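Eukaryotic translation initiation factor 4 gamma 2 (Homo sapiens, PDB 4IUL) probably acts in translation initiation as an eIF4G relative, its HEAT-repeat MIF4G domain serving as the part that interacts with the RNA helicase eIF4A. Local coordinates at residues A13-K16 and E17-A21; G49-S52 and K53-K57; T106-R109 and R110-S114; I60-I63 and V64-A67. All coordinates share one frame; numbering follows the deposited sequence.

Interaction 1: A13-K16 and E17-A21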
loop_
_atom_site.group_PDB
_atom_site.type_symbol
_atom_site.label_atom_id
_atom_site.label_comp_id
_atom_site.label_asym_id
_atom_site.label_seq_id
_atom_site.Cartn_x
_atom_site.Cartn_y
_atom_site.Cartn_z
ATOM N N ALA A 13 -27.547 5.504 -23.613
ATOM C CA ALA A 13 -27.205 6.611 -22.737
ATOM C C ALA A 13 -27.668 6.302 -21.310
ATOM O O ALA A 13 -27.027 6.709 -20.333
ATOM C CB ALA A 13 -27.858 7.886 -23.244
ATOM N N ASN A 14 -28.780 5.576 -21.192
ATOM C CA ASN A 14 -29.310 5.220 -19.880
ATOM C C ASN A 14 -28.373 4.233 -19.181
ATOM O O ASN A 14 -28.178 4.305 -17.965
ATOM C CB ASN A 14 -30.708 4.613 -20.021
ATOM C CG ASN A 14 -31.257 4.095 -18.697
ATOM O OD1 ASN A 14 -31.572 4.869 -17.781
ATOM N ND2 ASN A 14 -31.363 2.777 -18.590
ATOM N N GLU A 15 -27.796 3.320 -19.959
ATOM C CA GLU A 15 -26.862 2.325 -19.436
ATOM C C GLU A 15 -25.614 3.044 -18.904
ATOM O O GLU A 15 -25.015 2.625 -17.904
ATOM C CB GLU A 15 -26.482 1.328 -20.542
ATOM C CG GLU A 15 -25.628 0.151 -20.097
ATOM C CD GLU A 15 -26.358 -0.797 -19.156
ATOM O OE1 GLU A 15 -25.764 -1.820 -18.758
ATOM O OE2 GLU A 15 -27.523 -0.522 -18.810
ATOM N N LYS A 16 -25.228 4.132 -19.570
ATOM C CA LYS A 16 -24.082 4.915 -19.121
ATOM C C LYS A 16 -24.484 5.613 -17.817
ATOM O O LYS A 16 -23.702 5.663 -16.864
ATOM C CB LYS A 16 -23.673 5.950 -20.176
ATOM C CG LYS A 16 -23.085 5.377 -21.469
ATOM C CD LYS A 16 -22.561 6.510 -22.351
ATOM C CE LYS A 16 -22.305 6.073 -23.788
ATOM N NZ LYS A 16 -21.360 4.933 -23.871
ATOM N N GLU A 17 -25.709 6.139 -17.772
ATOM C CA GLU A 17 -26.212 6.800 -16.560
ATOM C C GLU A 17 -26.277 5.808 -15.394
ATOM O O GLU A 17 -25.958 6.163 -14.256
ATOM C CB GLU A 17 -27.607 7.396 -16.788
ATOM C CG GLU A 17 -27.629 8.628 -17.684
ATOM C CD GLU A 17 -27.044 9.860 -17.009
ATOM O OE1 GLU A 17 -26.423 10.689 -17.710
ATOM O OE2 GLU A 17 -27.218 10.008 -15.783
ATOM N N ARG A 18 -26.689 4.571 -15.678
ATOM C CA ARG A 18 -26.784 3.548 -14.631
ATOM C C ARG A 18 -25.399 3.278 -14.041
ATOM O O ARG A 18 -25.241 3.171 -12.826
ATOM C CB ARG A 18 -27.385 2.238 -15.183
ATOM C CG ARG A 18 -27.650 1.159 -14.089
ATOM C CD ARG A 18 -28.304 -0.117 -14.659
ATOM N NE ARG A 18 -27.387 -0.865 -15.518
ATOM C CZ ARG A 18 -26.531 -1.793 -15.091
ATOM N NH1 ARG A 18 -26.471 -2.120 -13.801
ATOM N NH2 ARG A 18 -25.703 -2.372 -15.956
ATOM N N HIS A 19 -24.398 3.174 -14.910
ATOM C CA HIS A 19 -23.026 2.936 -14.468
ATOM C C HIS A 19 -22.534 4.111 -13.626
ATOM O O HIS A 19 -21.924 3.910 -12.573
ATOM C CB HIS A 19 -22.104 2.734 -15.678
ATOM C CG HIS A 19 -22.225 1.382 -16.310
ATOM N ND1 HIS A 19 -21.947 1.154 -17.639
ATOM C CD2 HIS A 19 -22.592 0.184 -15.791
ATOM C CE1 HIS A 19 -22.141 -0.123 -17.916
ATOM N NE2 HIS A 19 -22.533 -0.735 -16.811
ATOM N N ASP A 20 -22.802 5.335 -14.080
ATOM C CA ASP A 20 -22.364 6.510 -13.339
ATOM C C ASP A 20 -23.031 6.660 -11.969
ATOM O O ASP A 20 -22.395 7.129 -11.025
ATOM C CB ASP A 20 -22.568 7.773 -14.181
ATOM C CG ASP A 20 -21.726 7.761 -15.459
ATOM O OD1 ASP A 20 -20.705 7.037 -15.499
ATOM O OD2 ASP A 20 -22.078 8.475 -16.419
ATOM N N ALA A 21 -24.299 6.263 -11.848
ATOM C CA ALA A 21 -24.993 6.351 -10.558
ATOM C C ALA A 21 -24.418 5.329 -9.565
ATOM O O ALA A 21 -24.379 5.579 -8.356
ATOM C CB ALA A 21 -26.499 6.121 -10.732
#
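Ala13 opens helix 13-31 by accepting from the backbone N of Glu17, 2.9 Å from its O, and the aliphatic start of the Glu17 side chain, CB and CG, lies against the same carbonyl. Asn14 O takes the next bond, from Arg18 N at 2.7 Å. Glu15 carries the side-chain contact. Its CG stands anti to the backbone N (chi1 -174°) and the chain bends at chi2, which lays it alongside Arg18, both pointing the same way. Arg18 NH2 gives a nearly straight bond of 2.9 Å to Glu15 OE1. That oxygen lies in the guanidinium plane but is itself met from above the carboxylate plane, the two planes being 43° apart; a weak second bond runs from Arg18 NE to Glu15 OE2 at 3.3 Å. This i to i+3 salt bridge sits on the surface of the first helix of the HEAT-repeat domain, where Arg18 also reaches Glu51, in the loop after helix 38-48, through NH1. Glu15 O accepts from His19 N at 3.1 Å and also lies over one face of the imidazole, toward its rim. Lys16 O receives Asp20 N at 2.9 Å.

Interaction 2: G49-S52 and K53-K57. With SO4 (sulfate ion), chain D.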
loop_
_atom_site.group_PDB
_atom_site.type_symbol
_atom_site.label_atom_id
_atom_site.label_comp_id
_atom_site.label_asym_id
_atom_site.label_seq_id
_atom_site.Cartn_x
_atom_site.Cartn_y
_atom_site.Cartn_z
ATOM N N GLY A 49 -21.225 -3.787 -6.425
ATOM C CA GLY A 49 -19.939 -3.561 -7.063
ATOM C C GLY A 49 -19.181 -4.720 -7.682
ATOM O O GLY A 49 -17.965 -4.631 -7.822
ATOM N N VAL A 50 -19.862 -5.792 -8.068
ATOM C CA VAL A 50 -19.167 -6.928 -8.672
ATOM C C VAL A 50 -19.851 -7.402 -9.947
ATOM O O VAL A 50 -19.498 -8.432 -10.513
ATOM C CB VAL A 50 -19.071 -8.122 -7.691
ATOM C CG1 VAL A 50 -18.332 -7.708 -6.441
ATOM C CG2 VAL A 50 -20.462 -8.625 -7.342
ATOM N N GLU A 51 -20.825 -6.629 -10.398
ATOM C CA GLU A 51 -21.598 -6.942 -11.592
ATOM C C GLU A 51 -20.807 -7.338 -12.847
ATOM O O GLU A 51 -21.174 -8.283 -13.527
ATOM C CB GLU A 51 -22.492 -5.748 -11.916
ATOM C CG GLU A 51 -23.468 -5.977 -13.046
ATOM C CD GLU A 51 -24.152 -4.694 -13.476
ATOM O OE1 GLU A 51 -24.707 -3.985 -12.608
ATOM O OE2 GLU A 51 -24.132 -4.396 -14.684
ATOM N N SER A 52 -19.736 -6.609 -13.162
ATOM C CA SER A 52 -18.940 -6.896 -14.367
ATOM C C SER A 52 -17.526 -6.320 -14.313
ATOM O O SER A 52 -17.143 -5.676 -13.339
ATOM C CB SER A 52 -19.641 -6.329 -15.605
ATOM O OG SER A 52 -19.617 -4.913 -15.587
ATOM N N LYS A 53 -16.757 -6.536 -15.375
ATOM C CA LYS A 53 -15.395 -6.026 -15.425
ATOM C C LYS A 53 -15.367 -4.502 -15.300
ATOM O O LYS A 53 -14.600 -3.943 -14.513
ATOM C CB LYS A 53 -14.698 -6.458 -16.731
ATOM C CG LYS A 53 -13.251 -5.953 -16.844
ATOM C CD LYS A 53 -12.381 -6.786 -17.801
ATOM C CE LYS A 53 -12.736 -6.554 -19.263
ATOM N NZ LYS A 53 -11.727 -7.146 -20.195
ATOM N N LEU A 54 -16.209 -3.842 -16.087
ATOM C CA LEU A 54 -16.296 -2.385 -16.096
ATOM C C LEU A 54 -16.571 -1.812 -14.704
ATOM O O LEU A 54 -15.924 -0.858 -14.279
ATOM C CB LEU A 54 -17.384 -1.945 -17.081
ATOM C CG LEU A 54 -17.592 -0.438 -17.257
ATOM C CD1 LEU A 54 -18.119 -0.159 -18.667
ATOM C CD2 LEU A 54 -18.550 0.089 -16.179
ATOM N N ILE A 55 -17.525 -2.398 -13.994
ATOM C CA ILE A 55 -17.854 -1.933 -12.658
ATOM C C ILE A 55 -16.695 -2.201 -11.699
ATOM O O ILE A 55 -16.420 -1.381 -10.815
ATOM C CB ILE A 55 -19.159 -2.599 -12.157
ATOM C CG1 ILE A 55 -20.347 -2.002 -12.917
ATOM C CG2 ILE A 55 -19.335 -2.386 -10.675
ATOM C CD1 ILE A 55 -21.664 -2.672 -12.635
ATOM N N LEU A 56 -16.009 -3.333 -11.873
ATOM C CA LEU A 56 -14.861 -3.648 -11.013
ATOM C C LEU A 56 -13.755 -2.590 -11.158
ATOM O O LEU A 56 -13.163 -2.156 -10.159
ATOM C CB LEU A 56 -14.288 -5.034 -11.346
ATOM C CG LEU A 56 -15.109 -6.278 -10.993
ATOM C CD1 LEU A 56 -14.336 -7.540 -11.398
ATOM C CD2 LEU A 56 -15.403 -6.291 -9.496
ATOM N N LYS A 57 -13.489 -2.167 -12.395
ATOM C CA LYS A 57 -12.447 -1.164 -12.647
ATOM C C LYS A 57 -12.689 0.142 -11.896
ATOM O O LYS A 57 -11.752 0.736 -11.366
ATOM C CB LYS A 57 -12.325 -0.846 -14.142
ATOM C CG LYS A 57 -11.681 -1.940 -14.988
ATOM C CD LYS A 57 -11.599 -1.504 -16.451
ATOM C CE LYS A 57 -10.960 -2.576 -17.300
ATOM N NZ LYS A 57 -10.983 -2.207 -18.728
HETATM S S SO4 D . -8.593 -5.180 -19.500
HETATM O O1 SO4 D . -7.553 -5.095 -20.542
HETATM O O2 SO4 D . -8.804 -6.589 -19.126
HETATM O O3 SO4 D . -8.159 -4.415 -18.321
HETATM O O4 SO4 D . -9.855 -4.619 -20.019
#
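Ser52 and Leu56 meet through the first backbone bond of helix 53-69, Leu56 N to Ser52 O at 3.0 Å. Ser52 is the N-cap residue, and the four residues 49-52 are the tight link between helices 38-48 and 53-69 of the HEAT-repeat fold. Leu56 bends over the same carbonyl, its CG 3.2 Å from Ser52 O, and sends CD2 on to Gly49 O and Val50 CA. Ile55 divides its branches: CG2 rests on the backbone of Gly49, 3.8 Å from its CA, while CD1 crosses the Glu51 side chain, 3.3 Å from its CB and close to OE1; the Glu51 carboxylate is taken by Arg18 of helix 13-31. Farther out, Leu56 is backed by Thr107 and Phe108 of helix 107-127, and Ile55 by Ile22. On the exposed side, Lys53 and Lys57, one turn apart, converge on a sulfate ion that probably came from the crystallisation liquor. The Lys53 chain bends at chi3, and Lys53 NZ bonds to sulfate O2 at 3.2 Å and to O4; Lys57 runs fully extended, and its NZ reaches sulfate O4 at 3.0 Å.

Interaction 3: T106-R109 and R110-S114. With SO4 (sulfate ion), chain D.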
loop_
_atom_site.group_PDB
_atom_site.type_symbol
_atom_site.label_atom_id
_atom_site.label_comp_id
_atom_site.label_asym_id
_atom_site.label_seq_id
_atom_site.Cartn_x
_atom_site.Cartn_y
_atom_site.Cartn_z
ATOM N N THR A 106 -7.996 -14.026 -10.420
ATOM C CA THR A 106 -9.221 -13.471 -10.988
ATOM C C THR A 106 -9.063 -12.046 -11.511
ATOM O O THR A 106 -8.041 -11.387 -11.300
ATOM C CB THR A 106 -10.363 -13.441 -9.956
ATOM O OG1 THR A 106 -10.045 -12.494 -8.929
ATOM C CG2 THR A 106 -10.566 -14.814 -9.325
ATOM N N THR A 107 -10.111 -11.583 -12.186
ATOM C CA THR A 107 -10.168 -10.251 -12.759
ATOM C C THR A 107 -9.857 -9.215 -11.681
ATOM O O THR A 107 -8.944 -8.399 -11.842
ATOM C CB THR A 107 -11.580 -9.981 -13.349
ATOM O OG1 THR A 107 -11.866 -10.963 -14.353
ATOM C CG2 THR A 107 -11.655 -8.594 -13.979
ATOM N N PHE A 108 -10.606 -9.258 -10.581
ATOM C CA PHE A 108 -10.395 -8.309 -9.504
ATOM C C PHE A 108 -8.935 -8.277 -9.062
ATOM O O PHE A 108 -8.310 -7.215 -9.060
ATOM C CB PHE A 108 -11.260 -8.626 -8.286
ATOM C CG PHE A 108 -11.179 -7.573 -7.211
ATOM C CD1 PHE A 108 -11.904 -6.390 -7.324
ATOM C CD2 PHE A 108 -10.303 -7.718 -6.140
ATOM C CE1 PHE A 108 -11.754 -5.359 -6.384
ATOM C CE2 PHE A 108 -10.143 -6.693 -5.196
ATOM C CZ PHE A 108 -10.868 -5.512 -5.319
ATOM N N ARG A 109 -8.398 -9.441 -8.703
ATOM C CA ARG A 109 -7.015 -9.540 -8.240
ATOM C C ARG A 109 -6.008 -8.945 -9.207
ATOM O O ARG A 109 -5.091 -8.244 -8.789
ATOM C CB ARG A 109 -6.639 -11.001 -7.944
ATOM C CG ARG A 109 -7.287 -11.583 -6.679
ATOM C CD ARG A 109 -6.858 -13.028 -6.465
ATOM N NE ARG A 109 -7.536 -13.673 -5.345
ATOM C CZ ARG A 109 -7.231 -13.481 -4.064
ATOM N NH1 ARG A 109 -6.251 -12.657 -3.727
ATOM N NH2 ARG A 109 -7.906 -14.122 -3.118
ATOM N N ARG A 110 -6.188 -9.228 -10.492
ATOM C CA ARG A 110 -5.307 -8.734 -11.545
ATOM C C ARG A 110 -5.342 -7.209 -11.705
ATOM O O ARG A 110 -4.303 -6.571 -11.826
ATOM C CB ARG A 110 -5.684 -9.405 -12.874
ATOM C CG ARG A 110 -5.116 -8.737 -14.121
ATOM C CD ARG A 110 -5.445 -9.534 -15.382
ATOM N NE ARG A 110 -6.845 -9.431 -15.803
ATOM C CZ ARG A 110 -7.369 -8.371 -16.412
ATOM N NH1 ARG A 110 -8.653 -8.367 -16.765
ATOM N NH2 ARG A 110 -6.612 -7.311 -16.673
ATOM N N LEU A 111 -6.529 -6.622 -11.706
ATOM C CA LEU A 111 -6.634 -5.173 -11.863
ATOM C C LEU A 111 -6.183 -4.402 -10.615
ATOM O O LEU A 111 -5.731 -3.258 -10.718
ATOM C CB LEU A 111 -8.069 -4.781 -12.240
ATOM C CG LEU A 111 -8.606 -5.296 -13.591
ATOM C CD1 LEU A 111 -10.097 -4.970 -13.707
ATOM C CD2 LEU A 111 -7.831 -4.669 -14.763
ATOM N N LEU A 112 -6.290 -5.023 -9.440
ATOM C CA LEU A 112 -5.871 -4.355 -8.205
ATOM C C LEU A 112 -4.343 -4.179 -8.241
ATOM O O LEU A 112 -3.815 -3.085 -8.009
ATOM C CB LEU A 112 -6.260 -5.188 -6.969
ATOM C CG LEU A 112 -6.583 -4.455 -5.658
ATOM C CD1 LEU A 112 -6.350 -5.386 -4.470
ATOM C CD2 LEU A 112 -5.723 -3.223 -5.516
ATOM N N ILE A 113 -3.640 -5.271 -8.528
ATOM C CA ILE A 113 -2.181 -5.243 -8.597
ATOM C C ILE A 113 -1.744 -4.167 -9.583
ATOM O O ILE A 113 -0.858 -3.363 -9.294
ATOM C CB ILE A 113 -1.621 -6.622 -9.045
ATOM C CG1 ILE A 113 -1.697 -7.608 -7.876
ATOM C CG2 ILE A 113 -0.184 -6.471 -9.562
ATOM C CD1 ILE A 113 -1.496 -9.053 -8.269
ATOM N N SER A 114 -2.389 -4.161 -10.746
ATOM C CA SER A 114 -2.094 -3.203 -11.800
ATOM C C SER A 114 -2.273 -1.754 -11.345
ATOM O O SER A 114 -1.428 -0.910 -11.624
ATOM C CB SER A 114 -2.986 -3.477 -13.009
ATOM O OG SER A 114 -2.895 -2.429 -13.949
HETATM S S SO4 D . -8.593 -5.180 -19.500
HETATM O O1 SO4 D . -7.553 -5.095 -20.542
HETATM O O2 SO4 D . -8.804 -6.589 -19.126
HETATM O O3 SO4 D . -8.159 -4.415 -18.321
HETATM O O4 SO4 D . -9.855 -4.619 -20.019
#
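Backbone bonds tie Thr106 to Arg110 and start helix 107-127: Arg110 N reaches Thr106 O at 3.0 Å, Leu111 N reaches Thr107 O and Leu112 N reaches Phe108 O, followed by a weak bond from Ile113 N to Arg109 O. Thr106 is the N-cap. Its OG1 accepts from Arg109 N in a long, weak but straight capping bond of 3.5 Å.

Apolar contacts follow the i to i+4 spacing. Thr107 CG2 lies 4.0 Å from Leu111 CD1, the two chains side by side. The Phe108 ring runs alongside Leu112, its CE2 4.1 Å from Leu112 CD1. Beyond these, Phe108 packs on helix 53-69 and on Leu84 and Ala85 of helix 74-87, placing this first turn at the meeting of three helices in the HEAT-repeat stack.

Among the polar groups, the buried hydroxyl of Thr107, OG1, is held by Phe91 N and Asn90. Arg110 is exposed. Its chain bends at chi3 and its guanidinium turns one face to Leu111 CG, while its edge meets the sulfate ion, probably from the crystallisation liquor: Arg110 NH1 to sulfate O2 at 3.0 Å, with a weak bond from NH2 to the same oxygen. NH1 also pairs with Asp92. With Lys53 and Lys57 at the same ion, three basic side chains, with Asp92 partly offsetting Arg110, would be expected to attract an anion.

Interaction 4: I60-I63 and V64-A67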
loop_
_atom_site.group_PDB
_atom_site.type_symbol
_atom_site.label_atom_id
_atom_site.label_comp_id
_atom_site.label_asym_id
_atom_site.label_seq_id
_atom_site.Cartn_x
_atom_site.Cartn_y
_atom_site.Cartn_z
ATOM N N ILE A 60 -12.349 -0.299 -7.918
ATOM C CA ILE A 60 -10.933 -0.314 -7.524
ATOM C C ILE A 60 -10.340 1.091 -7.556
ATOM O O ILE A 60 -9.559 1.470 -6.679
ATOM C CB ILE A 60 -10.105 -1.248 -8.448
ATOM C CG1 ILE A 60 -10.496 -2.709 -8.181
ATOM C CG2 ILE A 60 -8.615 -1.044 -8.216
ATOM C CD1 ILE A 60 -9.958 -3.693 -9.200
ATOM N N LEU A 61 -10.716 1.856 -8.576
ATOM C CA LEU A 61 -10.244 3.222 -8.717
ATOM C C LEU A 61 -10.694 4.062 -7.516
ATOM O O LEU A 61 -9.923 4.844 -6.965
ATOM C CB LEU A 61 -10.796 3.835 -10.012
ATOM C CG LEU A 61 -10.406 5.298 -10.250
ATOM C CD1 LEU A 61 -8.878 5.397 -10.380
ATOM C CD2 LEU A 61 -11.083 5.821 -11.504
ATOM N N LEU A 62 -11.946 3.897 -7.104
ATOM C CA LEU A 62 -12.470 4.671 -5.979
ATOM C C LEU A 62 -11.870 4.276 -4.626
ATOM O O LEU A 62 -11.560 5.144 -3.800
ATOM C CB LEU A 62 -13.997 4.559 -5.947
ATOM C CG LEU A 62 -14.703 5.232 -7.136
ATOM C CD1 LEU A 62 -16.190 4.909 -7.120
ATOM C CD2 LEU A 62 -14.471 6.752 -7.080
ATOM N N ILE A 63 -11.688 2.970 -4.418
ATOM C CA ILE A 63 -11.125 2.453 -3.170
ATOM C C ILE A 63 -9.708 2.991 -2.952
ATOM O O ILE A 63 -9.392 3.529 -1.878
ATOM C CB ILE A 63 -11.098 0.893 -3.170
ATOM C CG1 ILE A 63 -12.526 0.347 -3.101
ATOM C CG2 ILE A 63 -10.287 0.377 -1.998
ATOM C CD1 ILE A 63 -12.625 -1.177 -3.135
ATOM N N VAL A 64 -8.855 2.853 -3.964
ATOM C CA VAL A 64 -7.487 3.341 -3.855
ATOM C C VAL A 64 -7.482 4.864 -3.678
ATOM O O VAL A 64 -6.619 5.413 -2.986
ATOM C CB VAL A 64 -6.660 2.933 -5.085
ATOM C CG1 VAL A 64 -5.253 3.481 -4.973
ATOM C CG2 VAL A 64 -6.611 1.401 -5.183
ATOM N N ASP A 65 -8.454 5.533 -4.302
ATOM C CA ASP A 65 -8.624 6.990 -4.191
ATOM C C ASP A 65 -8.781 7.348 -2.701
ATOM O O ASP A 65 -8.052 8.183 -2.165
ATOM C CB ASP A 65 -9.903 7.436 -4.927
ATOM C CG ASP A 65 -9.627 8.094 -6.278
ATOM O OD1 ASP A 65 -8.467 8.045 -6.759
ATOM O OD2 ASP A 65 -10.593 8.658 -6.860
ATOM N N LYS A 66 -9.745 6.703 -2.049
ATOM C CA LYS A 66 -10.036 6.939 -0.634
ATOM C C LYS A 66 -8.882 6.540 0.294
ATOM O O LYS A 66 -8.600 7.243 1.264
ATOM C CB LYS A 66 -11.305 6.183 -0.226
ATOM C CG LYS A 66 -11.832 6.518 1.165
ATOM C CD LYS A 66 -12.283 7.971 1.254
ATOM C CE LYS A 66 -12.929 8.282 2.598
ATOM N NZ LYS A 66 -13.504 9.661 2.631
ATOM N N ALA A 67 -8.213 5.428 -0.009
ATOM C CA ALA A 67 -7.096 4.963 0.812
ATOM C C ALA A 67 -5.989 6.007 0.921
ATOM O O ALA A 67 -5.429 6.216 2.001
ATOM C CB ALA A 67 -6.526 3.645 0.254
#
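Ile63 O receives Ala67 N at 2.9 Å, the shortest of four successive i to i+4 bonds in the later half of helix 53-69, and the methyl of Ala67 settles beside the same oxygen. One residue earlier, Leu62 O accepts from Lys66 N at 3.0 Å. Leu61 O takes Asp65 N along a more bent path (143° at the hydrogen), and a chi1 of -104°, off the staggered positions, puts Asp65 CG 3.3 Å from Leu61 O. At the start, Ile60 O holds Val64 N almost straight at 3.1 Å. Val64 CG2, anti to the carbonyl carbon, leans on that same oxygen at 3.3 Å and comes 4.4 Å from Ile60 CG2. In the HEAT-repeat stack this helix is packed on several sides: Ile60 turns to Phe108 and Leu111 of helix 107-127, Ile63 to Cys81 and Leu84 of helix 74-87, and Leu62 to Val26 and Leu30 of helix 13-31. Lys66 bends at chi2 and leads its amine away from this turn to Asn31, while its chain touches Tyr77 and Arg27.

How the interactions relate
Interaction 1 is a surface contact, with no buried residue among those touching, and adds a salt bridge to its backbone bonds. Interactions 2, 3 and 4 are partly buried: 2 and 3 share a sulfate ion and apolar packing, whereas 4 has only apolar side-chain pairing beside its backbone bonds. Interactions 2 and 4 use the same helix, 53-69, one at its N-cap, the other in its later half. Interaction 1 meets interaction 2 through a salt bridge and through His19 packing on Leu54. Interaction 3, on helix 107-127, touches both 2 and 4 by packing. Interactions 1 and 4 do not touch, their nearest atoms being about 8 Å apart.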